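Local atomic coordinates of periplasmic beta-glucosidase (Pseudomonas aeruginosa, PDB entry 6R5T), a protein that probably hydrolyses terminal, non-reducing beta-D-glucosyl residues with release of beta-D-glucose, as a periplasmic glycoside hydrolase of family 3. Residues K176-L180 / L237-L242; G217-L223 / G250-H256. The protein carries 1 engineered substitution. All coordinates share one frame. Numbering follows the deposited sequence.

How the contacts relate
Both contacts belong to the N-terminal TIM barrel, and their centres lie about 9 Å apart. Contact 2 pairs neighbouring parallel strands of the barrel wall; contact 1 joins the next strand, 172-178, to the helix that carries the chain from strand 218-221 to strand 251-253. The two contacts touch at Phe-178, whose O lies 2.8 Å from Ser-222 N and whose N lies 2.9 Å from Met-220 O, both probable hydrogen bonds. The same glucose is reached from both: His-177 NE2 is 2.7 Å from its O1, and OD1 of the engineered Asn-255 is 3.3 Å from its C5. Asp-79, Arg-137 and Glu-486 also bind this sugar.

Contact 1. Residues K176-L180 / L237-L242. With BGC (beta-D-glucopyranose), chain C.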
ATOM      1  N   LYS A 176       9.528  -5.032  20.884  1.00 12.04           N
ATOM      2  CA  LYS A 176       8.399  -5.603  20.081  1.00 12.64           C
ATOM      3  C   LYS A 176       8.195  -4.690  18.858  1.00 12.96           C
ATOM      4  O   LYS A 176       8.679  -3.560  18.865  1.00 11.89           O
ATOM      5  CB  LYS A 176       7.149  -5.715  20.949  1.00 12.31           C
ATOM      6  CG  LYS A 176       6.483  -4.411  21.349  1.00 13.51           C
ATOM      7  CD  LYS A 176       5.384  -4.605  22.360  1.00 14.37           C
ATOM      8  CE  LYS A 176       4.594  -3.375  22.676  1.00 16.43           C
ATOM      9  NZ  LYS A 176       3.618  -3.672  23.754  1.00 18.44           N
ATOM     10  N   HIS A 177       7.520  -5.161  17.818  1.00 12.20           N
ATOM     11  CA  HIS A 177       6.973  -6.492  17.604  1.00 12.01           C
ATOM     12  C   HIS A 177       7.820  -7.141  16.504  1.00 13.01           C
ATOM     13  O   HIS A 177       7.781  -6.675  15.367  1.00 13.52           O
ATOM     14  CB  HIS A 177       5.511  -6.423  17.183  1.00 12.89           C
ATOM     15  CG  HIS A 177       4.610  -5.735  18.142  1.00 12.90           C
ATOM     16  ND1 HIS A 177       4.354  -4.379  18.045  1.00 14.35           N
ATOM     17  CD2 HIS A 177       3.858  -6.225  19.158  1.00 13.32           C
ATOM     18  CE1 HIS A 177       3.468  -4.091  19.004  1.00 13.27           C
ATOM     19  NE2 HIS A 177       3.181  -5.156  19.691  1.00 14.56           N
ATOM     20  N   PHE A 178       8.619  -8.155  16.823  1.00 12.21           N
ATOM     21  CA  PHE A 178       9.633  -8.680  15.877  1.00 12.10           C
ATOM     22  C   PHE A 178       8.899  -9.623  14.942  1.00 11.90           C
ATOM     23  O   PHE A 178       8.502 -10.722  15.381  1.00 12.99           O
ATOM     24  CB  PHE A 178      10.711  -9.378  16.703  1.00 12.80           C
ATOM     25  CG  PHE A 178      11.925  -9.764  15.919  1.00 13.14           C
ATOM     26  CD1 PHE A 178      12.694  -8.813  15.299  1.00 13.82           C
ATOM     27  CD2 PHE A 178      12.338 -11.090  15.866  1.00 13.49           C
ATOM     28  CE1 PHE A 178      13.856  -9.164  14.627  1.00 13.93           C
ATOM     29  CE2 PHE A 178      13.470 -11.455  15.143  1.00 14.64           C
ATOM     30  CZ  PHE A 178      14.242 -10.484  14.525  1.00 14.72           C
ATOM     31  N   ALA A 179       8.666  -9.257  13.655  1.00 11.44           N
ATOM     32  CA  ALA A 179       9.154  -8.041  13.017  1.00 11.35           C
ATOM     33  C   ALA A 179       8.161  -7.600  11.943  1.00 11.17           C
ATOM     34  O   ALA A 179       7.408  -8.413  11.422  1.00 12.28           O
ATOM     35  CB  ALA A 179      10.507  -8.291  12.373  1.00 13.80           C
ATOM     36  N   LEU A 180       8.306  -6.316  11.567  1.00 12.32           N
ATOM     37  CA  LEU A 180       7.706  -5.691  10.366  1.00 11.75           C
ATOM     38  C   LEU A 180       6.212  -5.414  10.554  1.00 12.85           C
ATOM     39  O   LEU A 180       5.528  -5.128   9.560  1.00 13.14           O
ATOM     40  CB  LEU A 180       7.895  -6.570   9.123  1.00 12.36           C
ATOM     41  CG  LEU A 180       9.273  -7.169   8.865  1.00 13.37           C
ATOM     42  CD1 LEU A 180       9.290  -7.835   7.505  1.00 11.89           C
ATOM     43  CD2 LEU A 180      10.383  -6.156   9.012  1.00 13.04           C
ATOM     44  N   LEU A 237      13.713 -15.907  10.666  1.00 13.81           N
ATOM     45  CA  LEU A 237      13.696 -14.673  11.477  1.00 14.66           C
ATOM     46  C   LEU A 237      14.220 -14.914  12.892  1.00 14.31           C
ATOM     47  O   LEU A 237      15.026 -14.090  13.385  1.00 14.93           O
ATOM     48  CB  LEU A 237      12.265 -14.133  11.494  1.00 16.08           C
ATOM     49  CG  LEU A 237      12.067 -12.837  12.255  1.00 17.17           C
ATOM     50  CD1 LEU A 237      12.475 -11.652  11.424  1.00 17.61           C
ATOM     51  CD2 LEU A 237      10.619 -12.704  12.705  1.00 18.74           C
ATOM     52  N   LEU A 238      13.741 -15.965  13.567  1.00 13.82           N
ATOM     53  CA  LEU A 238      13.917 -16.040  15.029  1.00 14.37           C
ATOM     54  C   LEU A 238      15.224 -16.753  15.354  1.00 15.73           C
ATOM     55  O   LEU A 238      15.701 -16.595  16.470  1.00 16.98           O
ATOM     56  CB  LEU A 238      12.735 -16.786  15.633  1.00 14.75           C
ATOM     57  CG  LEU A 238      11.385 -16.134  15.466  1.00 14.85           C
ATOM     58  CD1 LEU A 238      10.372 -16.998  16.174  1.00 15.72           C
ATOM     59  CD2 LEU A 238      11.393 -14.717  15.992  1.00 14.45           C
ATOM     60  N   THR A 239      15.699 -17.583  14.458  1.00 15.53           N
ATOM     61  CA  THR A 239      16.931 -18.383  14.682  1.00 16.47           C
ATOM     62  C   THR A 239      18.076 -17.898  13.804  1.00 16.34           C
ATOM     63  O   THR A 239      19.059 -17.427  14.374  1.00 17.60           O
ATOM     64  CB  THR A 239      16.680 -19.880  14.499  1.00 18.85           C
ATOM     65  OG1 THR A 239      15.704 -20.325  15.452  1.00 21.03           O
ATOM     66  CG2 THR A 239      17.959 -20.644  14.740  1.00 21.79           C
ATOM     67  N   ASP A 240      17.960 -17.996  12.479  1.00 17.14           N
ATOM     68  CA  ASP A 240      19.072 -17.621  11.575  1.00 18.27           C
ATOM     69  C   ASP A 240      19.457 -16.148  11.794  1.00 17.18           C
ATOM     70  O   ASP A 240      20.628 -15.804  11.949  1.00 20.67           O
ATOM     71  CB  ASP A 240      18.705 -17.923  10.136  1.00 20.13           C
ATOM     72  CG  ASP A 240      18.453 -19.402   9.874  1.00 29.84           C
ATOM     73  OD1 ASP A 240      18.796 -20.217  10.740  1.00 35.27           O
ATOM     74  OD2 ASP A 240      17.894 -19.728   8.826  1.00 36.81           O
ATOM     75  N   LEU A 241      18.471 -15.247  11.741  1.00 15.10           N
ATOM     76  CA  LEU A 241      18.763 -13.825  11.877  1.00 16.82           C
ATOM     77  C   LEU A 241      18.991 -13.478  13.345  1.00 15.78           C
ATOM     78  O   LEU A 241      20.055 -12.984  13.701  1.00 17.60           O
ATOM     79  CB  LEU A 241      17.602 -13.045  11.282  1.00 18.22           C
ATOM     80  CG  LEU A 241      17.794 -11.538  11.401  1.00 18.73           C
ATOM     81  CD1 LEU A 241      18.962 -11.068  10.544  1.00 20.52           C
ATOM     82  CD2 LEU A 241      16.492 -10.838  11.030  1.00 20.10           C
ATOM     83  N   LEU A 242      17.975 -13.634  14.193  1.00 15.00           N
ATOM     84  CA  LEU A 242      18.050 -13.064  15.557  1.00 14.88           C
ATOM     85  C   LEU A 242      19.185 -13.719  16.363  1.00 15.44           C
ATOM     86  O   LEU A 242      19.858 -13.011  17.070  1.00 16.98           O
ATOM     87  CB  LEU A 242      16.699 -13.305  16.226  1.00 16.40           C
ATOM     88  CG  LEU A 242      16.565 -12.822  17.664  1.00 15.81           C
ATOM     89  CD1 LEU A 242      16.796 -11.320  17.781  1.00 15.35           C
ATOM     90  CD2 LEU A 242      15.210 -13.230  18.219  1.00 15.03           C
TER
HETATM   91  C2  BGC C   1       1.254  -6.495  23.898  1.00 24.31           C
HETATM   92  C3  BGC C   1       0.503  -7.776  24.314  1.00 26.51           C
HETATM   93  C4  BGC C   1      -0.909  -7.665  23.678  1.00 26.68           C
HETATM   94  C5  BGC C   1      -0.701  -7.609  22.153  1.00 26.59           C
HETATM   95  C6  BGC C   1      -1.994  -7.439  21.388  1.00 26.36           C
HETATM   96  C1  BGC C   1       1.287  -6.407  22.367  1.00 23.39           C
HETATM   97  O1  BGC C   1       1.873  -5.171  22.104  1.00 21.73           O
HETATM   98  O2  BGC C   1       2.593  -6.421  24.371  1.00 23.90           O
HETATM   99  O3  BGC C   1       0.372  -7.790  25.750  1.00 27.70           O
HETATM  100  O4  BGC C   1      -1.641  -8.849  24.033  1.00 27.37           O
HETATM  101  O5  BGC C   1      -0.039  -6.419  21.843  1.00 23.06           O
HETATM  102  O6  BGC C   1      -1.728  -7.431  19.981  1.00 24.20           O
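Phe-178 does nearly all the work from its side of this contact. Its ring, in the t rotamer, leaves the end of strand 172-178 and pushes against four leucines of helix 235-245. Leu-237 is its main partner: CD1 sits over one face of the ring, 4.2 Å from the centroid and 27° off the normal, a CH-pi contact, while CG of Leu-237 comes within 3.5 Å of Phe-178 CE2. Leu-242 adds its CB 3.9 Å from Phe-178 CE2, and Leu-238 CD2 meets the ring edge at 3.8 Å from CD2 of Phe-178. Leu-237 and Leu-242 are also linked along the helix by a wide pi-type turn, Leu-242 N to Leu-237 O at 3.1 Å. Strand and helix run almost perpendicular here, at 86°. Tyr-208 of helix 206-213 stacks edge-to-face on Phe-178. Cis peptides precede His-177 and Ala-179, and the two residues before Phe-178 serve the pocket instead: Lys-176 NZ hydrogen-bonds glucose O1 (2.8 Å) and O2 (3.0 Å), and His-177 NE2 shares a 2.7 Å hydrogen bond with O1. Helix 235-245 packs outside the TIM barrel, while the C-terminal end of strand 172-178, where such barrels carry active sites, brings Lys-176 and His-177 to the sugar.

Contact 2. Residues G217-L223 / G250-H256; sequences GAVMVSL and GLTISNH. Engineered in segment 250-256: Asn-255 (natural residue Asp). With BGC (beta-D-glucopyranose), chain C; GAL (beta-D-galactopyranose), chain B.
This is a parallel strand pair in the wall of the TIM barrel, joined through helix 235-245 in a beta-alpha-beta crossover. The axes of strands 218-221 and 251-253 approach to 4.7 Å, crossing at -23°. Ala-218 pairs with Leu-251, Val-219 with Thr-252 and Met-220 with Ile-253. The hydrogen bonds zigzag: Leu-251 N to Gly-217 O (3.0 Å), Val-219 N to Leu-251 O (2.8 Å), Ile-253 N to Val-219 O (2.8 Å), Val-221 N to Ile-253 O (2.9 Å). Ala-218, Met-220, Leu-251 and Ile-253 share one sheet face, Val-219 and Thr-252 the other.

At their C-terminal ends both segments line the sugar pocket: Met-220, still in its strand, with chi1 and chi2 both t (chi3 -91°), brings SD 3.5 Å from glucose O2, and Leu-223 CD2 packs 3.7 Å from Asn-255 CB. Asn-255, engineered from Asp at a position consistent with the family's nucleophile, points CB toward 217-223 (chi1 -139°); its ND2 donates to Val-221 O (3.1 Å) and its OD1 accepts from His-256 N at 2.9 Å.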
ATOM      1  N   GLY A 217      16.754  -7.741  27.159  1.00 15.72           N
ATOM      2  CA  GLY A 217      16.692  -9.123  27.682  1.00 15.93           C
ATOM      3  C   GLY A 217      15.688  -9.982  26.948  1.00 15.48           C
ATOM      4  O   GLY A 217      15.818 -11.236  26.998  1.00 16.13           O
ATOM      5  N   ALA A 218      14.726  -9.383  26.252  1.00 14.23           N
ATOM      6  CA  ALA A 218      13.669 -10.189  25.624  1.00 12.44           C
ATOM      7  C   ALA A 218      13.213  -9.565  24.305  1.00 12.25           C
ATOM      8  O   ALA A 218      13.425  -8.383  24.070  1.00 14.19           O
ATOM      9  CB  ALA A 218      12.518 -10.380  26.555  1.00 13.94           C
ATOM     10  N   VAL A 219      12.668 -10.432  23.464  1.00 13.23           N
ATOM     11  CA  VAL A 219      12.054 -10.007  22.189  1.00 14.28           C
ATOM     12  C   VAL A 219      10.638 -10.593  22.110  1.00 15.56           C
ATOM     13  O   VAL A 219      10.471 -11.806  22.285  1.00 15.35           O
ATOM     14  CB  VAL A 219      12.914 -10.475  21.006  1.00 14.65           C
ATOM     15  CG1 VAL A 219      12.149 -10.261  19.680  1.00 15.22           C
ATOM     16  CG2 VAL A 219      14.254  -9.825  21.008  1.00 15.55           C
ATOM     17  N   MET A 220       9.626  -9.755  21.851  1.00 14.53           N
ATOM     18  CA  MET A 220       8.239 -10.208  21.654  1.00 14.92           C
ATOM     19  C   MET A 220       7.994 -10.348  20.147  1.00 15.01           C
ATOM     20  O   MET A 220       8.218  -9.385  19.408  1.00 13.33           O
ATOM     21  CB  MET A 220       7.212  -9.270  22.284  1.00 16.78           C
ATOM     22  CG  MET A 220       5.858  -9.815  22.052  1.00 20.88           C
ATOM     23  SD  MET A 220       4.583  -8.806  22.806  1.00 27.30           S
ATOM     24  CE  MET A 220       4.526  -9.666  24.383  1.00 28.48           C
ATOM     25  N   VAL A 221       7.612 -11.539  19.740  1.00 13.87           N
ATOM     26  CA  VAL A 221       7.400 -11.908  18.324  1.00 14.58           C
ATOM     27  C   VAL A 221       6.062 -11.338  17.848  1.00 15.22           C
ATOM     28  O   VAL A 221       5.106 -11.283  18.607  1.00 15.19           O
ATOM     29  CB  VAL A 221       7.550 -13.423  18.158  1.00 15.67           C
ATOM     30  CG1 VAL A 221       7.371 -13.802  16.707  1.00 14.97           C
ATOM     31  CG2 VAL A 221       8.920 -13.849  18.697  1.00 15.76           C
ATOM     32  N   SER A 222       6.012 -10.917  16.597  1.00 13.24           N
ATOM     33  CA  SER A 222       4.815 -10.276  16.018  1.00 12.74           C
ATOM     34  C   SER A 222       3.751 -11.272  15.569  1.00 13.58           C
ATOM     35  O   SER A 222       3.979 -12.499  15.496  1.00 14.62           O
ATOM     36  CB  SER A 222       5.262  -9.367  14.916  1.00 13.23           C
ATOM     37  OG  SER A 222       5.689 -10.107  13.800  1.00 13.95           O
ATOM     38  N   LEU A 223       2.585 -10.735  15.232  1.00 12.55           N
ATOM     39  CA  LEU A 223       1.411 -11.539  14.847  1.00 13.75           C
ATOM     40  C   LEU A 223       1.282 -11.718  13.338  1.00 13.55           C
ATOM     41  O   LEU A 223       0.436 -12.528  12.950  1.00 15.74           O
ATOM     42  CB  LEU A 223       0.172 -10.832  15.386  1.00 15.56           C
ATOM     43  CG  LEU A 223      -0.048 -10.892  16.898  1.00 17.37           C
ATOM     44  CD1 LEU A 223      -1.160  -9.901  17.267  1.00 18.27           C
ATOM     45  CD2 LEU A 223      -0.430 -12.272  17.333  1.00 19.12           C
ATOM     46  N   GLY A 250      19.019 -13.693  24.638  1.00 16.12           N
ATOM     47  CA  GLY A 250      17.932 -13.530  25.589  1.00 15.99           C
ATOM     48  C   GLY A 250      16.737 -14.399  25.249  1.00 15.42           C
ATOM     49  O   GLY A 250      16.875 -15.495  24.632  1.00 18.27           O
ATOM     50  N   LEU A 251      15.583 -13.948  25.699  1.00 14.44           N
ATOM     51  CA  LEU A 251      14.331 -14.699  25.729  1.00 14.89           C
ATOM     52  C   LEU A 251      13.418 -14.252  24.570  1.00 15.55           C
ATOM     53  O   LEU A 251      13.157 -13.015  24.436  1.00 15.69           O
ATOM     54  CB  LEU A 251      13.663 -14.414  27.067  1.00 14.92           C
ATOM     55  CG  LEU A 251      12.323 -15.082  27.294  1.00 15.58           C
ATOM     56  CD1 LEU A 251      12.483 -16.588  27.292  1.00 16.67           C
ATOM     57  CD2 LEU A 251      11.702 -14.595  28.599  1.00 16.73           C
ATOM     58  N   THR A 252      12.912 -15.186  23.787  1.00 13.81           N
ATOM     59  CA  THR A 252      11.835 -14.857  22.822  1.00 15.28           C
ATOM     60  C   THR A 252      10.474 -15.184  23.418  1.00 16.07           C
ATOM     61  O   THR A 252      10.258 -16.297  23.981  1.00 17.64           O
ATOM     62  CB  THR A 252      12.081 -15.542  21.489  1.00 17.42           C
ATOM     63  OG1 THR A 252      12.206 -16.948  21.731  1.00 18.32           O
ATOM     64  CG2 THR A 252      13.340 -15.047  20.806  1.00 15.48           C
ATOM     65  N   ILE A 253       9.517 -14.294  23.266  1.00 13.52           N
ATOM     66  CA  ILE A 253       8.177 -14.450  23.837  1.00 14.93           C
ATOM     67  C   ILE A 253       7.188 -14.367  22.685  1.00 16.79           C
ATOM     68  O   ILE A 253       7.246 -13.390  21.935  1.00 14.89           O
ATOM     69  CB  ILE A 253       7.888 -13.371  24.885  1.00 15.59           C
ATOM     70  CG1 ILE A 253       8.991 -13.327  25.935  1.00 18.21           C
ATOM     71  CG2 ILE A 253       6.498 -13.549  25.455  1.00 16.76           C
ATOM     72  CD1 ILE A 253       8.815 -12.259  26.984  1.00 18.76           C
ATOM     73  N   SER A 254       6.279 -15.328  22.604  1.00 16.24           N
ATOM     74  CA  SER A 254       5.182 -15.269  21.624  1.00 17.24           C
ATOM     75  C   SER A 254       4.246 -14.130  21.997  1.00 17.57           C
ATOM     76  O   SER A 254       4.140 -13.659  23.145  1.00 19.03           O
ATOM     77  CB  SER A 254       4.434 -16.560  21.546  1.00 19.09           C
ATOM     78  OG  SER A 254       3.408 -16.560  22.519  1.00 17.42           O
ATOM     79  N   ASN A 255       3.513 -13.698  21.000  1.00 19.60           N
ATOM     80  CA  ASN A 255       2.411 -12.785  21.252  1.00 20.12           C
ATOM     81  C   ASN A 255       1.205 -13.578  21.739  1.00 19.53           C
ATOM     82  O   ASN A 255       1.204 -14.841  21.862  1.00 19.36           O
ATOM     83  CB  ASN A 255       2.195 -11.975  19.971  1.00 22.42           C
ATOM     84  CG  ASN A 255       1.906 -10.527  20.227  1.00 26.62           C
ATOM     85  OD1 ASN A 255       0.961 -10.249  20.952  1.00 26.07           O
ATOM     86  ND2 ASN A 255       2.710  -9.637  19.607  1.00 28.37           N
ATOM     87  N   HIS A 256       0.133 -12.880  21.937  1.00 20.60           N
ATOM     88  CA  HIS A 256      -0.989 -13.380  22.742  1.00 19.77           C
ATOM     89  C   HIS A 256      -1.832 -14.360  21.919  1.00 20.60           C
ATOM     90  O   HIS A 256      -2.454 -13.928  20.955  1.00 19.66           O
ATOM     91  CB  HIS A 256      -1.756 -12.154  23.201  1.00 22.76           C
ATOM     92  CG  HIS A 256      -2.800 -12.515  24.166  1.00 22.81           C
ATOM     93  ND1 HIS A 256      -3.903 -13.274  23.821  1.00 26.49           N
ATOM     94  CD2 HIS A 256      -2.898 -12.257  25.495  1.00 26.07           C
ATOM     95  CE1 HIS A 256      -4.632 -13.482  24.903  1.00 27.59           C
ATOM     96  NE2 HIS A 256      -4.055 -12.839  25.924  1.00 26.29           N
TER
HETATM   97  C2  BGC C   1       1.254  -6.495  23.898  1.00 24.31           C
HETATM   98  C3  BGC C   1       0.503  -7.776  24.314  1.00 26.51           C
HETATM   99  C4  BGC C   1      -0.909  -7.665  23.678  1.00 26.68           C
HETATM  100  C5  BGC C   1      -0.701  -7.609  22.153  1.00 26.59           C
HETATM  101  C6  BGC C   1      -1.994  -7.439  21.388  1.00 26.36           C
HETATM  102  C1  BGC C   1       1.287  -6.407  22.367  1.00 23.39           C
HETATM  103  O1  BGC C   1       1.873  -5.171  22.104  1.00 21.73           O
HETATM  104  O2  BGC C   1       2.593  -6.421  24.371  1.00 23.90           O
HETATM  105  O3  BGC C   1       0.372  -7.790  25.750  1.00 27.70           O
HETATM  106  O4  BGC C   1      -1.641  -8.849  24.033  1.00 27.37           O
HETATM  107  O5  BGC C   1      -0.039  -6.419  21.843  1.00 23.06           O
HETATM  108  O6  BGC C   1      -1.728  -7.431  19.981  1.00 24.20           O
HETATM  109  C1  GAL B   2      -2.858  -8.642  24.757  1.00 29.67           C
HETATM  110  C2  GAL B   2      -2.626  -7.988  26.134  1.00 34.60           C
HETATM  111  C3  GAL B   2      -3.981  -7.895  26.844  1.00 32.26           C
HETATM  112  C4  GAL B   2      -4.940  -7.073  25.951  1.00 31.55           C
HETATM  113  C5  GAL B   2      -5.006  -7.737  24.562  1.00 32.12           C
HETATM  114  C6  GAL B   2      -5.825  -6.909  23.580  1.00 30.95           C
HETATM  115  O2  GAL B   2      -1.713  -8.778  26.878  1.00 34.85           O
HETATM  116  O3  GAL B   2      -3.770  -7.210  28.097  1.00 27.40           O
HETATM  117  O4  GAL B   2      -4.339  -5.759  25.867  1.00 32.57           O
HETATM  118  O5  GAL B   2      -3.679  -7.835  23.936  1.00 31.86           O
HETATM  119  O6  GAL B   2      -5.791  -7.546  22.279  1.00 34.30           O
HETATM  120  O   HOH W   1       4.196 -14.176  18.216  1.00 22.67           O